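Local coordinates for proto-oncogene tyrosine-protein kinase receptor Ret (Danio rerio, PDB 7AMK), which probably acts as a receptor tyrosine kinase that recognises GDNF together with GFR alpha 1 through its cadherin-like extracellular domains, at residues 141-146 with 227-232; 264-269 with 309-314; 198-203 with 221-226. The protein carries 4 engineered substitutions. All coordinates share one frame; numbering follows the deposited sequence.

Contact 1 (141-146 with 227-232); sequences TENREP and YDEDDN. With CA (calcium ion), chain M; CA (calcium ion), chain L; CA (calcium ion), chain N.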
loop_
_atom_site.group_PDB
_atom_site.type_symbol
_atom_site.label_atom_id
_atom_site.label_comp_id
_atom_site.label_asym_id
_atom_site.label_seq_id
_atom_site.Cartn_x
_atom_site.Cartn_y
_atom_site.Cartn_z
ATOM N N THR A 141 6.634 -10.611 -39.900
ATOM C CA THR A 141 6.332 -11.244 -38.630
ATOM C C THR A 141 7.186 -12.496 -38.484
ATOM O O THR A 141 7.530 -13.145 -39.471
ATOM C CB THR A 141 4.846 -11.583 -38.516
ATOM O OG1 THR A 141 4.089 -10.386 -38.688
ATOM C CG2 THR A 141 4.511 -12.185 -37.121
ATOM N N GLU A 142 7.554 -12.803 -37.241
ATOM C CA GLU A 142 8.327 -14.009 -36.962
ATOM C C GLU A 142 7.534 -15.255 -37.385
ATOM O O GLU A 142 6.321 -15.207 -37.615
ATOM C CB GLU A 142 8.693 -14.046 -35.471
ATOM C CG GLU A 142 7.489 -14.144 -34.554
ATOM C CD GLU A 142 7.831 -14.525 -33.127
ATOM O OE1 GLU A 142 8.945 -15.022 -32.854
ATOM O OE2 GLU A 142 6.954 -14.309 -32.272
ATOM N N ASN A 143 8.248 -16.370 -37.541
ATOM C CA ASN A 143 7.636 -17.698 -37.794
ATOM C C ASN A 143 6.790 -17.728 -39.070
ATOM O O ASN A 143 5.719 -18.339 -39.106
ATOM C CB ASN A 143 6.774 -18.164 -36.618
ATOM C CG ASN A 143 7.515 -18.161 -35.307
ATOM O OD1 ASN A 143 8.720 -18.381 -35.260
ATOM N ND2 ASN A 143 6.792 -17.897 -34.223
ATOM N N ARG A 144 7.262 -17.072 -40.124
ATOM C CA ARG A 144 6.511 -16.966 -41.367
ATOM C C ARG A 144 7.344 -17.462 -42.539
ATOM O O ARG A 144 8.577 -17.476 -42.495
ATOM C CB ARG A 144 6.075 -15.520 -41.659
ATOM C CG ARG A 144 5.019 -14.982 -40.753
ATOM C CD ARG A 144 3.722 -15.727 -40.934
ATOM N NE ARG A 144 2.658 -15.092 -40.161
ATOM C CZ ARG A 144 2.375 -15.392 -38.901
ATOM N NH1 ARG A 144 3.047 -16.323 -38.250
ATOM N NH2 ARG A 144 1.392 -14.744 -38.281
ATOM N N GLU A 145 6.634 -17.781 -43.615
ATOM C CA GLU A 145 7.226 -18.332 -44.826
ATOM C C GLU A 145 8.146 -17.322 -45.523
ATOM O O GLU A 145 7.749 -16.174 -45.771
ATOM C CB GLU A 145 6.108 -18.766 -45.782
ATOM C CG GLU A 145 6.465 -18.695 -47.271
ATOM C CD GLU A 145 5.968 -19.917 -48.050
ATOM O OE1 GLU A 145 5.978 -21.026 -47.474
ATOM O OE2 GLU A 145 5.581 -19.775 -49.234
ATOM N N PRO A 146 9.357 -17.735 -45.887
ATOM C CA PRO A 146 10.256 -16.857 -46.654
ATOM C C PRO A 146 9.604 -16.362 -47.939
ATOM O O PRO A 146 8.685 -16.983 -48.481
ATOM C CB PRO A 146 11.456 -17.759 -46.974
ATOM C CG PRO A 146 11.312 -18.984 -46.089
ATOM C CD PRO A 146 9.864 -19.110 -45.733
ATOM N N TYR A 227 8.034 -8.391 -36.342
ATOM C CA TYR A 227 6.841 -8.370 -35.510
ATOM C C TYR A 227 6.661 -9.684 -34.763
ATOM O O TYR A 227 7.042 -10.757 -35.231
ATOM C CB TYR A 227 5.594 -8.095 -36.348
ATOM C CG TYR A 227 5.489 -6.670 -36.821
ATOM C CD1 TYR A 227 6.459 -5.724 -36.495
ATOM C CD2 TYR A 227 4.403 -6.260 -37.568
ATOM C CE1 TYR A 227 6.352 -4.396 -36.930
ATOM C CE2 TYR A 227 4.279 -4.956 -37.998
ATOM C CZ TYR A 227 5.251 -4.034 -37.692
ATOM O OH TYR A 227 5.094 -2.756 -38.162
ATOM N N ASP A 228 6.058 -9.579 -33.595
ATOM C CA ASP A 228 5.951 -10.665 -32.641
ATOM C C ASP A 228 4.643 -11.401 -32.847
ATOM O O ASP A 228 3.626 -10.818 -33.221
ATOM C CB ASP A 228 6.010 -10.107 -31.214
ATOM C CG ASP A 228 6.100 -11.168 -30.172
ATOM O OD1 ASP A 228 7.083 -11.909 -30.189
ATOM O OD2 ASP A 228 5.205 -11.243 -29.312
ATOM N N GLU A 229 4.665 -12.692 -32.570
ATOM C CA GLU A 229 3.426 -13.434 -32.430
ATOM C C GLU A 229 3.467 -14.178 -31.103
ATOM O O GLU A 229 4.507 -14.263 -30.449
ATOM C CB GLU A 229 3.198 -14.379 -33.611
ATOM C CG GLU A 229 4.007 -15.615 -33.580
ATOM C CD GLU A 229 3.610 -16.571 -34.705
ATOM O OE1 GLU A 229 2.769 -16.169 -35.537
ATOM O OE2 GLU A 229 4.129 -17.715 -34.762
ATOM N N ASP A 230 2.317 -14.703 -30.693
ATOM C CA ASP A 230 2.174 -15.355 -29.393
ATOM C C ASP A 230 2.659 -16.789 -29.569
ATOM O O ASP A 230 1.915 -17.677 -29.979
ATOM C CB ASP A 230 0.727 -15.264 -28.904
ATOM C CG ASP A 230 0.499 -15.924 -27.525
ATOM O OD1 ASP A 230 1.450 -16.380 -26.862
ATOM O OD2 ASP A 230 -0.675 -15.981 -27.118
ATOM N N ASP A 231 3.942 -17.014 -29.283
ATOM C CA ASP A 231 4.529 -18.337 -29.480
ATOM C C ASP A 231 5.308 -18.786 -28.247
ATOM O O ASP A 231 6.183 -19.652 -28.354
ATOM C CB ASP A 231 5.413 -18.370 -30.746
ATOM C CG ASP A 231 6.673 -17.469 -30.632
ATOM O OD1 ASP A 231 6.851 -16.761 -29.620
ATOM O OD2 ASP A 231 7.498 -17.492 -31.569
ATOM N N ASN A 232 5.012 -18.205 -27.088
ATOM C CA ASN A 232 5.624 -18.605 -25.832
ATOM C C ASN A 232 4.543 -18.709 -24.769
ATOM O O ASN A 232 3.719 -17.805 -24.633
ATOM C CB ASN A 232 6.708 -17.615 -25.395
ATOM C CG ASN A 232 7.922 -17.644 -26.312
ATOM O OD1 ASN A 232 8.858 -18.413 -26.092
ATOM N ND2 ASN A 232 7.905 -16.806 -27.347
HETATM CA CA CA M . 6.850 -14.319 -29.894
HETATM CA CA CA L . 9.596 -16.658 -31.415
HETATM CA CA CA N . 2.633 -15.843 -24.929
HETATM O O HOH W 1 10.143 -18.271 -29.813
HETATM O O HOH W 2 9.944 -18.016 -33.273
#

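Contact 2 (264-269 with 309-314); sequences RDTTPV and NVRGTV. With CA (calcium ion), chain N; CA (calcium ion), chain M.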
loop_
_atom_site.group_PDB
_atom_site.type_symbol
_atom_site.label_atom_id
_atom_site.label_comp_id
_atom_site.label_asym_id
_atom_site.label_seq_id
_atom_site.Cartn_x
_atom_site.Cartn_y
_atom_site.Cartn_z
ATOM N N ARG A 264 7.477 -14.559 -22.545
ATOM C CA ARG A 264 8.512 -13.943 -23.369
ATOM C C ARG A 264 7.949 -13.123 -24.521
ATOM O O ARG A 264 8.671 -12.281 -25.073
ATOM C CB ARG A 264 9.462 -15.013 -23.900
ATOM C CG ARG A 264 10.208 -15.697 -22.773
ATOM C CD ARG A 264 11.303 -16.632 -23.269
ATOM N NE ARG A 264 11.994 -17.239 -22.131
ATOM C CZ ARG A 264 12.999 -16.684 -21.464
ATOM N NH1 ARG A 264 13.498 -15.507 -21.812
ATOM N NH2 ARG A 264 13.516 -17.328 -20.418
ATOM N N ASP A 265 6.691 -13.343 -24.890
ATOM C CA ASP A 265 6.045 -12.552 -25.926
ATOM C C ASP A 265 5.712 -11.144 -25.419
ATOM O O ASP A 265 5.511 -10.912 -24.223
ATOM C CB ASP A 265 4.767 -13.238 -26.406
ATOM C CG ASP A 265 5.025 -14.616 -26.971
ATOM O OD1 ASP A 265 6.021 -14.774 -27.707
ATOM O OD2 ASP A 265 4.251 -15.555 -26.671
ATOM N N THR A 266 5.651 -10.201 -26.351
ATOM C CA THR A 266 5.269 -8.824 -26.068
ATOM C C THR A 266 3.755 -8.671 -26.060
ATOM O O THR A 266 3.012 -9.496 -26.598
ATOM C CB THR A 266 5.853 -7.857 -27.116
ATOM O OG1 THR A 266 5.144 -8.013 -28.348
ATOM C CG2 THR A 266 7.326 -8.149 -27.348
ATOM N N THR A 267 3.309 -7.585 -25.446
ATOM C CA THR A 267 1.922 -7.231 -25.261
ATOM C C THR A 267 1.838 -5.717 -25.372
ATOM O O THR A 267 2.720 -5.015 -24.856
ATOM C CB THR A 267 1.368 -7.650 -23.889
ATOM O OG1 THR A 267 1.601 -9.045 -23.667
ATOM C CG2 THR A 267 -0.139 -7.375 -23.841
ATOM N N PRO A 268 0.801 -5.183 -26.011
ATOM C CA PRO A 268 0.632 -3.728 -26.017
ATOM C C PRO A 268 0.441 -3.212 -24.594
ATOM O O PRO A 268 -0.004 -3.933 -23.693
ATOM C CB PRO A 268 -0.615 -3.510 -26.887
ATOM C CG PRO A 268 -0.750 -4.797 -27.687
ATOM C CD PRO A 268 -0.265 -5.872 -26.761
ATOM N N VAL A 269 0.817 -1.946 -24.403
ATOM C CA VAL A 269 0.826 -1.332 -23.081
ATOM C C VAL A 269 -0.524 -1.523 -22.390
ATOM O O VAL A 269 -1.593 -1.418 -23.004
ATOM C CB VAL A 269 1.202 0.157 -23.215
ATOM C CG1 VAL A 269 1.032 0.884 -21.896
ATOM C CG2 VAL A 269 2.627 0.286 -23.748
ATOM N N ASN A 309 17.475 -9.153 -21.731
ATOM C CA ASN A 309 17.449 -7.923 -22.532
ATOM C C ASN A 309 16.645 -8.125 -23.816
ATOM O O ASN A 309 17.019 -7.646 -24.889
ATOM C CB ASN A 309 18.867 -7.427 -22.837
ATOM C CG ASN A 309 18.931 -5.925 -23.053
ATOM N N VAL A 310 15.542 -8.862 -23.702
ATOM C CA VAL A 310 14.579 -9.053 -24.779
ATOM C C VAL A 310 13.197 -8.739 -24.229
ATOM O O VAL A 310 12.803 -9.275 -23.187
ATOM C CB VAL A 310 14.601 -10.484 -25.345
ATOM C CG1 VAL A 310 13.398 -10.697 -26.256
ATOM C CG2 VAL A 310 15.910 -10.745 -26.084
ATOM N N ARG A 311 12.466 -7.880 -24.934
ATOM C CA ARG A 311 11.162 -7.436 -24.464
ATOM C C ARG A 311 10.218 -8.618 -24.303
ATOM O O ARG A 311 10.016 -9.403 -25.231
ATOM C CB ARG A 311 10.564 -6.422 -25.434
ATOM C CG ARG A 311 11.390 -5.132 -25.563
ATOM C CD ARG A 311 10.987 -4.340 -26.804
ATOM N NE ARG A 311 9.570 -4.009 -26.766
ATOM C CZ ARG A 311 8.693 -4.359 -27.698
ATOM N NH1 ARG A 311 9.067 -4.971 -28.807
ATOM N NH2 ARG A 311 7.404 -4.087 -27.506
ATOM N N GLY A 312 9.651 -8.743 -23.112
ATOM C CA GLY A 312 8.536 -9.636 -22.871
ATOM C C GLY A 312 7.547 -8.990 -21.917
ATOM O O GLY A 312 7.542 -7.757 -21.755
ATOM N N THR A 313 6.717 -9.812 -21.274
ATOM C CA THR A 313 5.651 -9.345 -20.397
ATOM C C THR A 313 5.790 -9.994 -19.027
ATOM O O THR A 313 6.030 -11.206 -18.915
ATOM C CB THR A 313 4.262 -9.663 -21.003
ATOM O OG1 THR A 313 4.215 -9.184 -22.358
ATOM C CG2 THR A 313 3.127 -9.016 -20.198
ATOM N N VAL A 314 5.644 -9.175 -17.992
ATOM C CA VAL A 314 5.588 -9.617 -16.603
ATOM C C VAL A 314 4.162 -9.411 -16.106
ATOM O O VAL A 314 3.629 -8.293 -16.180
ATOM C CB VAL A 314 6.595 -8.853 -15.731
ATOM C CG1 VAL A 314 6.490 -9.282 -14.271
ATOM C CG2 VAL A 314 7.991 -9.086 -16.232
HETATM CA CA CA N . 2.633 -15.843 -24.929
HETATM CA CA CA M . 6.850 -14.319 -29.894
HETATM O O HOH W 3 11.342 -12.078 -24.011
#

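Contact 3 (198-203 with 221-226); sequences KEVYHL and SLHVNI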
loop_
_atom_site.group_PDB
_atom_site.type_symbol
_atom_site.label_atom_id
_atom_site.label_comp_id
_atom_site.label_asym_id
_atom_site.label_seq_id
_atom_site.Cartn_x
_atom_site.Cartn_y
_atom_site.Cartn_z
ATOM N N LYS A 198 15.937 -11.840 -32.309
ATOM C CA LYS A 198 16.312 -10.549 -32.861
ATOM C C LYS A 198 15.062 -9.837 -33.371
ATOM O O LYS A 198 14.285 -10.430 -34.124
ATOM C CB LYS A 198 17.337 -10.747 -33.987
ATOM C CG LYS A 198 18.428 -9.670 -34.007
ATOM C CD LYS A 198 19.337 -9.820 -35.227
ATOM C CE LYS A 198 20.478 -8.813 -35.175
ATOM N NZ LYS A 198 21.318 -8.862 -36.399
ATOM N N GLU A 199 14.869 -8.578 -32.957
ATOM C CA GLU A 199 13.690 -7.790 -33.309
ATOM C C GLU A 199 13.929 -6.828 -34.465
ATOM O O GLU A 199 12.959 -6.254 -34.962
ATOM C CB GLU A 199 13.187 -6.962 -32.102
ATOM C CG GLU A 199 13.083 -7.728 -30.750
ATOM C CD GLU A 199 12.367 -6.923 -29.669
ATOM O OE1 GLU A 199 11.362 -6.241 -29.993
ATOM O OE2 GLU A 199 12.816 -6.971 -28.493
ATOM N N VAL A 200 15.179 -6.618 -34.874
ATOM C CA VAL A 200 15.543 -5.680 -35.938
ATOM C C VAL A 200 16.748 -6.246 -36.674
ATOM O O VAL A 200 17.778 -6.532 -36.055
ATOM C CB VAL A 200 15.909 -4.279 -35.401
ATOM C CG1 VAL A 200 16.343 -3.387 -36.565
ATOM C CG2 VAL A 200 14.772 -3.614 -34.626
ATOM N N TYR A 201 16.649 -6.404 -37.981
ATOM C CA TYR A 201 17.816 -6.784 -38.760
ATOM C C TYR A 201 18.355 -5.559 -39.486
ATOM O O TYR A 201 17.622 -4.889 -40.213
ATOM C CB TYR A 201 17.486 -7.894 -39.743
ATOM C CG TYR A 201 17.414 -9.264 -39.124
ATOM C CD1 TYR A 201 16.240 -9.732 -38.548
ATOM C CD2 TYR A 201 18.524 -10.098 -39.134
ATOM C CE1 TYR A 201 16.183 -10.954 -37.984
ATOM C CE2 TYR A 201 18.474 -11.333 -38.597
ATOM C CZ TYR A 201 17.302 -11.772 -38.018
ATOM O OH TYR A 201 17.263 -13.048 -37.504
ATOM N N HIS A 202 19.629 -5.271 -39.272
ATOM C CA HIS A 202 20.318 -4.207 -39.983
ATOM C C HIS A 202 20.907 -4.765 -41.267
ATOM O O HIS A 202 21.602 -5.788 -41.251
ATOM C CB HIS A 202 21.421 -3.595 -39.124
ATOM C CG HIS A 202 20.910 -2.865 -37.920
ATOM N ND1 HIS A 202 20.309 -1.623 -38.000
ATOM C CD2 HIS A 202 20.891 -3.210 -36.608
ATOM C CE1 HIS A 202 19.955 -1.230 -36.787
ATOM N NE2 HIS A 202 20.298 -2.172 -35.925
ATOM N N LEU A 203 20.598 -4.110 -42.373
ATOM C CA LEU A 203 21.007 -4.551 -43.695
ATOM C C LEU A 203 21.719 -3.402 -44.388
ATOM O O LEU A 203 21.385 -2.225 -44.185
ATOM C CB LEU A 203 19.797 -5.018 -44.549
ATOM C CG LEU A 203 18.963 -6.200 -44.012
ATOM C CD1 LEU A 203 17.791 -6.599 -44.965
ATOM C CD2 LEU A 203 19.871 -7.407 -43.794
ATOM N N SER A 221 22.081 1.802 -46.209
ATOM C CA SER A 221 21.792 1.129 -44.951
ATOM C C SER A 221 20.287 1.115 -44.681
ATOM O O SER A 221 19.647 2.163 -44.736
ATOM C CB SER A 221 22.511 1.854 -43.817
ATOM O OG SER A 221 22.442 1.111 -42.632
ATOM N N LEU A 222 19.718 -0.058 -44.409
ATOM C CA LEU A 222 18.339 -0.105 -43.950
ATOM C C LEU A 222 18.184 -1.218 -42.917
ATOM O O LEU A 222 19.141 -1.910 -42.564
ATOM C CB LEU A 222 17.371 -0.265 -45.122
ATOM C CG LEU A 222 17.322 -1.616 -45.824
ATOM C CD1 LEU A 222 16.052 -1.745 -46.665
ATOM C CD2 LEU A 222 18.578 -1.774 -46.677
ATOM N N HIS A 223 16.965 -1.381 -42.406
ATOM C CA HIS A 223 16.739 -2.452 -41.449
ATOM C C HIS A 223 15.307 -2.931 -41.549
ATOM O O HIS A 223 14.411 -2.189 -41.972
ATOM C CB HIS A 223 17.060 -2.011 -40.016
ATOM C CG HIS A 223 16.112 -1.000 -39.460
ATOM N ND1 HIS A 223 14.873 -1.344 -38.954
ATOM C CD2 HIS A 223 16.230 0.335 -39.288
ATOM C CE1 HIS A 223 14.267 -0.262 -38.505
ATOM N NE2 HIS A 223 15.066 0.772 -38.700
ATOM N N VAL A 224 15.102 -4.185 -41.149
ATOM C CA VAL A 224 13.805 -4.849 -41.223
ATOM C C VAL A 224 13.302 -5.046 -39.793
ATOM O O VAL A 224 14.031 -5.568 -38.943
ATOM C CB VAL A 224 13.895 -6.190 -41.985
ATOM C CG1 VAL A 224 12.534 -6.884 -42.028
ATOM C CG2 VAL A 224 14.517 -6.018 -43.437
ATOM N N ASN A 225 12.078 -4.608 -39.524
ATOM C CA ASN A 225 11.493 -4.804 -38.207
ATOM C C ASN A 225 10.835 -6.178 -38.150
ATOM O O ASN A 225 10.254 -6.623 -39.135
ATOM C CB ASN A 225 10.464 -3.715 -37.890
ATOM C CG ASN A 225 11.085 -2.306 -37.785
ATOM O OD1 ASN A 225 11.835 -2.017 -36.862
ATOM N ND2 ASN A 225 10.744 -1.436 -38.723
ATOM N N ILE A 226 10.990 -6.880 -37.023
ATOM C CA ILE A 226 10.394 -8.208 -36.842
ATOM C C ILE A 226 9.236 -8.087 -35.862
ATOM O O ILE A 226 9.433 -7.719 -34.693
ATOM C CB ILE A 226 11.404 -9.257 -36.351
ATOM C CG1 ILE A 226 12.686 -9.306 -37.223
ATOM C CG2 ILE A 226 10.724 -10.632 -36.296
ATOM C CD1 ILE A 226 12.488 -9.648 -38.715
HETATM O O HOH W 4 11.367 -3.985 -34.637
#

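Contact 1 (141-146 with 227-232)
The guanidinium of Arg144 receives Glu229 OE1 at its edge, near the plane, while CG2 of Thr141 covers one face above the centre. NH1 makes the salt bridge to Glu229 OE1 at 2.7 Å, reaching that oxygen from above the carboxylate plane; NH2 adds a weak bond to the same atom. The other carboxylate oxygen, Glu229 OE2, takes a hydrogen bond of 2.7 Å from Asn143 ND2. An amide suits this place because its two N-H groups can serve two acids: the second goes to Asp231 OD2 at 2.8 Å, and both partners lie in the amide plane. An alanine in place of Glu229 removes the carboxylate, and Arg144, without its anionic mate, would probably be freer to turn, as would the Asn143 amide with one acceptor fewer.

The carboxylate of Glu142 divides between two calcium ions, OE1 at 2.3 Å from one and OE2 at 2.4 Å from the other. Its CG stands between the backbone N and the carbonyl carbon (chi1 64°), the chain extended beyond it toward the ions. Asp231 bridges the same pair, OD2 and OD1 respectively. Glu142 OE2 also accepts Glu229 N at 2.8 Å on its anti lone pair, which helps fix the carboxylate's rotation. Asp228 OD1, its carboxylate also held by Arg195, and Glu229 O bind the ion at Glu142 OE2. Thr141 and Tyr227 form a short parallel bridge, with Glu142 N bonded to Tyr227 O, just before the acids. Glu196 joins both ions, Asp265 the one at Glu142 OE2, and Asp194 and two waters the other; Asp230 and Asn232 serve a third. This is the calcium-binding linker of cadherins, here between cadherin-like domains 2 and 3.

Contact 2 (264-269 with 309-314)
Thr313 OG1 stands between Asp265 and Thr267 of the loop. With chi1 at -51°, it lies beside its own backbone N and anti to the carbonyl carbon; from there Thr313 OG1 donates to Asp265 O at 2.9 Å, in the carbonyl plane. Thr267 OG1 takes the same kind of position and in turn donates to Thr313 OG1, also at 2.9 Å, the two side chains crossing at about a right angle. A hydroxyl suits the middle of such a relay because it can give and accept at once.

Thr266 is turned the other way. Its chi1 of 73° puts OG1 between the backbone N and the carbonyl carbon, which leaves CG2 to face Arg311. That methyl sits over one face of the guanidinium, offset toward the rim, 3.9 Å from Arg311 NH1, and it also packs 3.6 Å from Arg311 O. The charge of the arginine is met by Glu199 in the preceding domain. Gly312 passes close to the loop, its CA 3.4 Å from Arg264 O; a side chain there would press tightly against that carbonyl.

On the far side of the loop Asp265 splits its carboxylate, OD1 to one calcium ion and OD2 to another, each at 2.4 Å. The division of labour is clear: the carboxylate of Asp265 is given to metal, while its carbonyl accepts a neutral hydroxyl. Thr313 thus holds the backbone of a calcium ligand from the side away from the ions, and would add no charge beside them.

Contact 3 (198-203 with 221-226)
Tyr201 and Ile226 are brought together by two torsions: chi1 of Tyr201 (-78°) sets its CG beside the backbone N and anti to the carbonyl carbon, and chi2 of Ile226 (-60°) folds CD1 round to the tyrosine. The isoleucine meets the ring at its edge, CD1 lying 3.8 Å from Tyr201 CD1 and CG1 in the ring plane, while CD of Lys198 lies over one face, toward the rim. Phe178 adds an edge-to-face partner for the tyrosine. Further along the same side of the sheet, Leu203 CD1 touches Val224 CG2 at 3.7 Å, and Phe178 packs on both; branched apolar residues suit this inward face.

The two strands form an antiparallel hairpin, 159° apart in direction, and probably correspond to the last two strands, F and G, of a cadherin-like beta sandwich. Strand 139-141 runs parallel to the second of them, as A' does in cadherins. The hydrogen-bonded pair Leu203 and Leu222 exchanges two bonds, Leu203 N to Leu222 O at 2.6 Å and Leu222 N to Leu203 O at 2.7 Å. Tyr201 N reaches Val224 O at 2.9 Å.

On the opposite face stand Val200, His202, His223 and Asn225. Val200 CG1 rests 3.5 Å from His223 ND1, and the side chains of His202 and His223 lie side by side, their rings turned obliquely to each other. Val369 of the second subunit packs on Val200 and Asn225. At the end nearest the calcium sites, Ile226 N bonds to Glu199 O at 2.9 Å. A water donates to that same Glu199 O and to Asn225 OD1, tying the loop before the strand to a buried amide; the carboxylate of Glu199 pairs with Arg311.

The three contacts lie at or beside the calcium-bound junction between two cadherin-like domains. Contacts 1 and 2 have centres about 14 Å apart and share two ions: Asp265 of contact 2 ligates both, one beside Glu142, Asp228 and Asp231, the other beside Asp230 and Asn232. Asn232 N probably hydrogen-bonds to Asp265 OD2 at 2.8 Å. Contact 3, nested within the loop that contact 1 closes, lies about 15 Å from it between centres; its strand 221-226 leads directly into the ligand-bearing 227-232. Contacts 2 and 3, about 19 Å apart between centres, are joined without metal by the salt bridge from Arg311 NH1 to Glu199 OE1 at 2.9 Å.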